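Local coordinates for LRR receptor-like serine/threonine-protein kinase RGI3 (Arabidopsis thaliana, PDB 5HZ0) that acts as a cell-surface receptor for RGF peptide hormones, which maintain the root stem cell niche, and pairs with SERK co-receptors through its extracellular leucine-rich repeats, at residues P440-S443 against G444-S447; L547-C551 against N552-G556. The protein carries 5 engineered substitutions. All coordinates share one frame; numbering follows the deposited sequence.

Contact 1. Residues P440-S443 against G444-S447; sequences PAIS and GCES
Ile-442, in the short 3-10 segment that follows strand 433-434 on the convex side of the leucine-rich-repeat solenoid, meets Cys-445, which lies just past the end of that segment. The three-residue spacing of the backbone bonds is the evidence for the helix type. Cys-445 N donates to Ile-442 O at 3.0 Å and nearly straight (172°). Gly-444 N also bonds Ala-441 O, although the position of that nitrogen is less certain.

The same spacing brings the two inward-facing side chains together. CG1 of Ile-442 lies opposite the backbone nitrogen (chi1 -162°), and this branch, rather than CG2, meets Cys-445 SG at 3.8 Å. The sulfur comes alongside the isoleucine stem, making an apolar contact. Both residues are buried, and Leu-448 and Leu-467 extend the apolar surroundings of Ile-442 into the next repeat. Lys-422 NZ hydrogen-bonds Gly-444 O, tying the end of the turn to a neighbouring loop.

Ser-443 faces outward and folds back on the first residue of the segment. With chi1 at 67° its hydroxyl sits between its own N and C, from where OG donates to Pro-440 O at 3.0 Å, the donor tilted somewhat from the carbonyl plane.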
loop_
_atom_site.group_PDB
_atom_site.type_symbol
_atom_site.label_atom_id
_atom_site.label_comp_id
_atom_site.label_asym_id
_atom_site.label_seq_id
_atom_site.Cartn_x
_atom_site.Cartn_y
_atom_site.Cartn_z
ATOM N N PRO A 440 30.460 0.815 17.871
ATOM C CA PRO A 440 30.905 -0.503 17.394
ATOM C C PRO A 440 29.837 -1.571 17.610
ATOM O O PRO A 440 29.690 -2.496 16.801
ATOM C CB PRO A 440 32.120 -0.805 18.276
ATOM C CG PRO A 440 32.637 0.506 18.667
ATOM C CD PRO A 440 31.478 1.465 18.715
ATOM N N ALA A 441 29.088 -1.425 18.697
ATOM C CA ALA A 441 28.062 -2.395 19.062
ATOM C C ALA A 441 26.955 -2.532 18.016
ATOM O O ALA A 441 26.200 -3.500 18.037
ATOM C CB ALA A 441 27.469 -2.056 20.417
ATOM N N ILE A 442 26.842 -1.568 17.106
ATOM C CA ILE A 442 25.840 -1.693 16.056
ATOM C C ILE A 442 26.145 -2.905 15.165
ATOM O O ILE A 442 25.290 -3.355 14.401
ATOM C CB ILE A 442 25.669 -0.394 15.229
ATOM C CG1 ILE A 442 24.341 -0.423 14.465
ATOM C CG2 ILE A 442 26.826 -0.187 14.277
ATOM C CD1 ILE A 442 24.160 0.727 13.487
ATOM N N SER A 443 27.349 -3.457 15.303
ATOM C CA SER A 443 27.722 -4.700 14.625
ATOM C C SER A 443 26.809 -5.850 15.046
ATOM O O SER A 443 26.797 -6.915 14.427
ATOM C CB SER A 443 29.155 -5.079 14.981
ATOM O OG SER A 443 29.239 -5.414 16.359
ATOM N N GLY A 444 26.060 -5.624 16.119
ATOM C CA GLY A 444 25.134 -6.601 16.643
ATOM C C GLY A 444 23.758 -6.609 16.007
ATOM O O GLY A 444 22.928 -7.454 16.355
ATOM N N CYS A 445 23.487 -5.699 15.075
ATOM C CA CYS A 445 22.193 -5.784 14.428
ATOM C C CYS A 445 22.427 -6.660 13.219
ATOM O O CYS A 445 22.834 -6.183 12.154
ATOM C CB CYS A 445 21.734 -4.405 13.961
ATOM S SG CYS A 445 21.788 -3.103 15.199
ATOM N N GLU A 446 22.048 -7.926 13.354
ATOM C CA GLU A 446 22.423 -8.942 12.384
ATOM C C GLU A 446 21.500 -8.926 11.182
ATOM O O GLU A 446 21.811 -9.504 10.144
ATOM C CB GLU A 446 22.395 -10.318 13.042
ATOM C CG GLU A 446 21.089 -10.628 13.764
ATOM C CD GLU A 446 21.135 -11.964 14.478
ATOM O OE1 GLU A 446 20.775 -12.021 15.677
ATOM O OE2 GLU A 446 21.538 -12.960 13.841
ATOM N N SER A 447 20.356 -8.268 11.337
ATOM C CA SER A 447 19.361 -8.173 10.279
ATOM C C SER A 447 19.431 -6.875 9.477
ATOM O O SER A 447 18.659 -6.691 8.533
ATOM C CB SER A 447 17.965 -8.295 10.880
ATOM O OG SER A 447 17.784 -9.569 11.459
#

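Contact 2. Residues L547-C551 against N552-G556; sequences LNLSC and NRFVG. With NAG (2-acetamido-2-deoxy-beta-D-glucopyranose), chain D.
An N-glycosylated Asx turn and the asparagine position of a leucine-rich repeat follow one another here, where the chain leaves strand 546-548 and Asn-552 and Phe-554 turn back on Leu-549. Asn-552 ND2 donates to Leu-549 O at 3.0 Å with an N-H...O angle of 159°. The oxygen lies near the asparagine's amide plane, whereas the nitrogen stands well above the plane of the carbonyl. Phe-554 reaches the same carbonyl with its ring rim: CE2 is 3.3 Å from Leu-549 O, which lies in the ring plane at the edge. The ring also touches the leucine stem, CE2 to Leu-549 CB being 3.7 Å. Its chi1 of -64° sets CG opposite its own carbonyl carbon, and the ring packs inward among Ile-509 and Leu-578.

Upstream, Asn-548 OD1 accepts two bonds in its carbonyl plane, from Ser-550 N at 3.0 Å, which defines the Asx turn, and from Ser-550 OG at 2.8 Å, which sits on a lone pair of that oxygen. The amide nitrogen is the sugar anchor: Asn-548 ND2 is bonded covalently to NAG C1 at 1.5 Å, in an Asn-Leu-Ser sequon. Ser-550 OG also lies 3.1 Å from NAG O5.

Asn-576 ND2 of the next repeat bonds Leu-549 O as well, while Asn-552 ND2 also reaches Leu-524 O and its OD1 takes Phe-529 N. Asn-552 therefore spends both ends of its amide on backbone groups, stitching successive coils together inside the solenoid. Asn-548 divides its labour too: its oxygen, gripped twice by Ser-550, would help fix the amide plane and with it the direction in which the ND2-C1 bond leaves, while leaving the rotation about that bond undecided.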
loop_
_atom_site.group_PDB
_atom_site.type_symbol
_atom_site.label_atom_id
_atom_site.label_comp_id
_atom_site.label_asym_id
_atom_site.label_seq_id
_atom_site.Cartn_x
_atom_site.Cartn_y
_atom_site.Cartn_z
ATOM N N LEU A 547 29.192 6.578 -9.857
ATOM C CA LEU A 547 30.500 6.631 -9.203
ATOM C C LEU A 547 30.929 8.101 -9.139
ATOM O O LEU A 547 31.163 8.750 -10.175
ATOM C CB LEU A 547 31.543 5.764 -9.937
ATOM C CG LEU A 547 33.036 5.837 -9.552
ATOM C CD1 LEU A 547 33.288 5.394 -8.118
ATOM C CD2 LEU A 547 33.909 5.027 -10.514
ATOM N N ASN A 548 31.016 8.614 -7.914
ATOM C CA ASN A 548 31.369 10.002 -7.672
ATOM C C ASN A 548 32.650 10.026 -6.839
ATOM O O ASN A 548 32.651 9.630 -5.678
ATOM C CB ASN A 548 30.208 10.703 -6.951
ATOM C CG ASN A 548 30.340 12.219 -6.916
ATOM O OD1 ASN A 548 31.439 12.765 -7.020
ATOM N ND2 ASN A 548 29.197 12.903 -6.726
ATOM N N LEU A 549 33.751 10.416 -7.479
ATOM C CA LEU A 549 35.025 10.648 -6.809
ATOM C C LEU A 549 35.355 12.136 -6.599
ATOM O O LEU A 549 36.443 12.472 -6.145
ATOM C CB LEU A 549 36.153 9.883 -7.509
ATOM C CG LEU A 549 35.958 8.353 -7.502
ATOM C CD1 LEU A 549 37.072 7.646 -8.258
ATOM C CD2 LEU A 549 35.824 7.758 -6.075
ATOM N N SER A 550 34.420 13.019 -6.948
ATOM C CA SER A 550 34.685 14.465 -7.063
ATOM C C SER A 550 35.063 15.164 -5.754
ATOM O O SER A 550 34.923 14.602 -4.667
ATOM C CB SER A 550 33.476 15.191 -7.634
ATOM O OG SER A 550 32.494 15.344 -6.614
ATOM N N CYS A 551 35.602 16.375 -5.893
ATOM C CA CYS A 551 35.991 17.224 -4.767
ATOM C C CYS A 551 36.879 16.527 -3.723
ATOM O O CYS A 551 36.658 16.629 -2.521
ATOM C CB CYS A 551 34.756 17.855 -4.136
ATOM S SG CYS A 551 33.633 18.526 -5.374
ATOM N N ASN A 552 37.886 15.822 -4.214
ATOM C CA ASN A 552 38.936 15.242 -3.393
ATOM C C ASN A 552 40.273 15.757 -3.922
ATOM O O ASN A 552 40.318 16.686 -4.719
ATOM C CB ASN A 552 38.920 13.710 -3.475
ATOM C CG ASN A 552 37.879 13.076 -2.572
ATOM O OD1 ASN A 552 37.907 13.251 -1.361
ATOM N ND2 ASN A 552 36.967 12.320 -3.159
ATOM N N ARG A 553 41.357 15.180 -3.429
ATOM C CA ARG A 553 42.712 15.407 -3.952
ATOM C C ARG A 553 43.321 14.365 -4.916
ATOM O O ARG A 553 44.540 14.229 -4.960
ATOM C CB ARG A 553 43.680 15.839 -2.853
ATOM C CG ARG A 553 43.347 17.228 -2.333
ATOM C CD ARG A 553 44.290 17.657 -1.219
ATOM N NE ARG A 553 44.232 16.794 -0.044
ATOM C CZ ARG A 553 45.227 16.006 0.353
ATOM N NH1 ARG A 553 46.361 15.963 -0.339
ATOM N NH2 ARG A 553 45.097 15.256 1.444
ATOM N N PHE A 554 42.507 13.519 -5.540
ATOM C CA PHE A 554 43.051 12.463 -6.396
ATOM C C PHE A 554 44.045 12.985 -7.450
ATOM O O PHE A 554 43.851 14.062 -8.031
ATOM C CB PHE A 554 41.934 11.651 -7.062
ATOM C CG PHE A 554 41.068 10.892 -6.097
ATOM C CD1 PHE A 554 41.608 9.870 -5.306
ATOM C CD2 PHE A 554 39.711 11.180 -5.986
ATOM C CE1 PHE A 554 40.809 9.165 -4.420
ATOM C CE2 PHE A 554 38.914 10.482 -5.098
ATOM C CZ PHE A 554 39.463 9.471 -4.318
ATOM N N VAL A 555 45.125 12.233 -7.653
ATOM C CA VAL A 555 46.121 12.536 -8.683
ATOM C C VAL A 555 46.349 11.330 -9.582
ATOM O O VAL A 555 45.689 10.293 -9.444
ATOM C CB VAL A 555 47.480 12.946 -8.086
ATOM C CG1 VAL A 555 47.370 14.262 -7.319
ATOM C CG2 VAL A 555 48.042 11.831 -7.207
ATOM N N GLY A 556 47.298 11.465 -10.499
ATOM C CA GLY A 556 47.580 10.419 -11.461
ATOM C C GLY A 556 46.553 10.418 -12.574
ATOM O O GLY A 556 45.891 11.428 -12.823
HETATM C C1 NAG D . 29.280 14.355 -6.690
HETATM C C2 NAG D . 27.906 14.856 -7.130
HETATM C C3 NAG D . 27.788 16.379 -6.979
HETATM C C4 NAG D . 28.147 16.790 -5.544
HETATM C C5 NAG D . 29.577 16.306 -5.308
HETATM C C6 NAG D . 30.155 16.672 -3.943
HETATM C C7 NAG D . 26.602 13.957 -9.051
HETATM C C8 NAG D . 26.698 13.532 -10.494
HETATM N N2 NAG D . 27.730 14.407 -8.499
HETATM O O3 NAG D . 26.484 16.776 -7.329
HETATM O O4 NAG D . 27.952 18.180 -5.236
HETATM O O5 NAG D . 29.621 14.904 -5.430
HETATM O O6 NAG D . 29.346 16.166 -2.901
HETATM O O7 NAG D . 25.522 13.891 -8.463
#

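Overall arrangement
Both contacts are local turns in the C-terminal part of the extracellular solenoid, in series along the chain, with centres 31 Å apart and nearest atoms about 23 Å apart, so they do not touch. They sample different parts of a repeat: contact 1 is the 3-10 turn approaching strand 450-452, whereas contact 2 is the exit from strand 546-548. Contact 2 lies farther out, 41 Å from the chain centre against 30 Å for contact 1. Neither includes a peptide-recognition residue; both follow Arg-404, the last of these, in sequence. A glycan is attached at contact 2, and each contact is tied to neighbouring repeats.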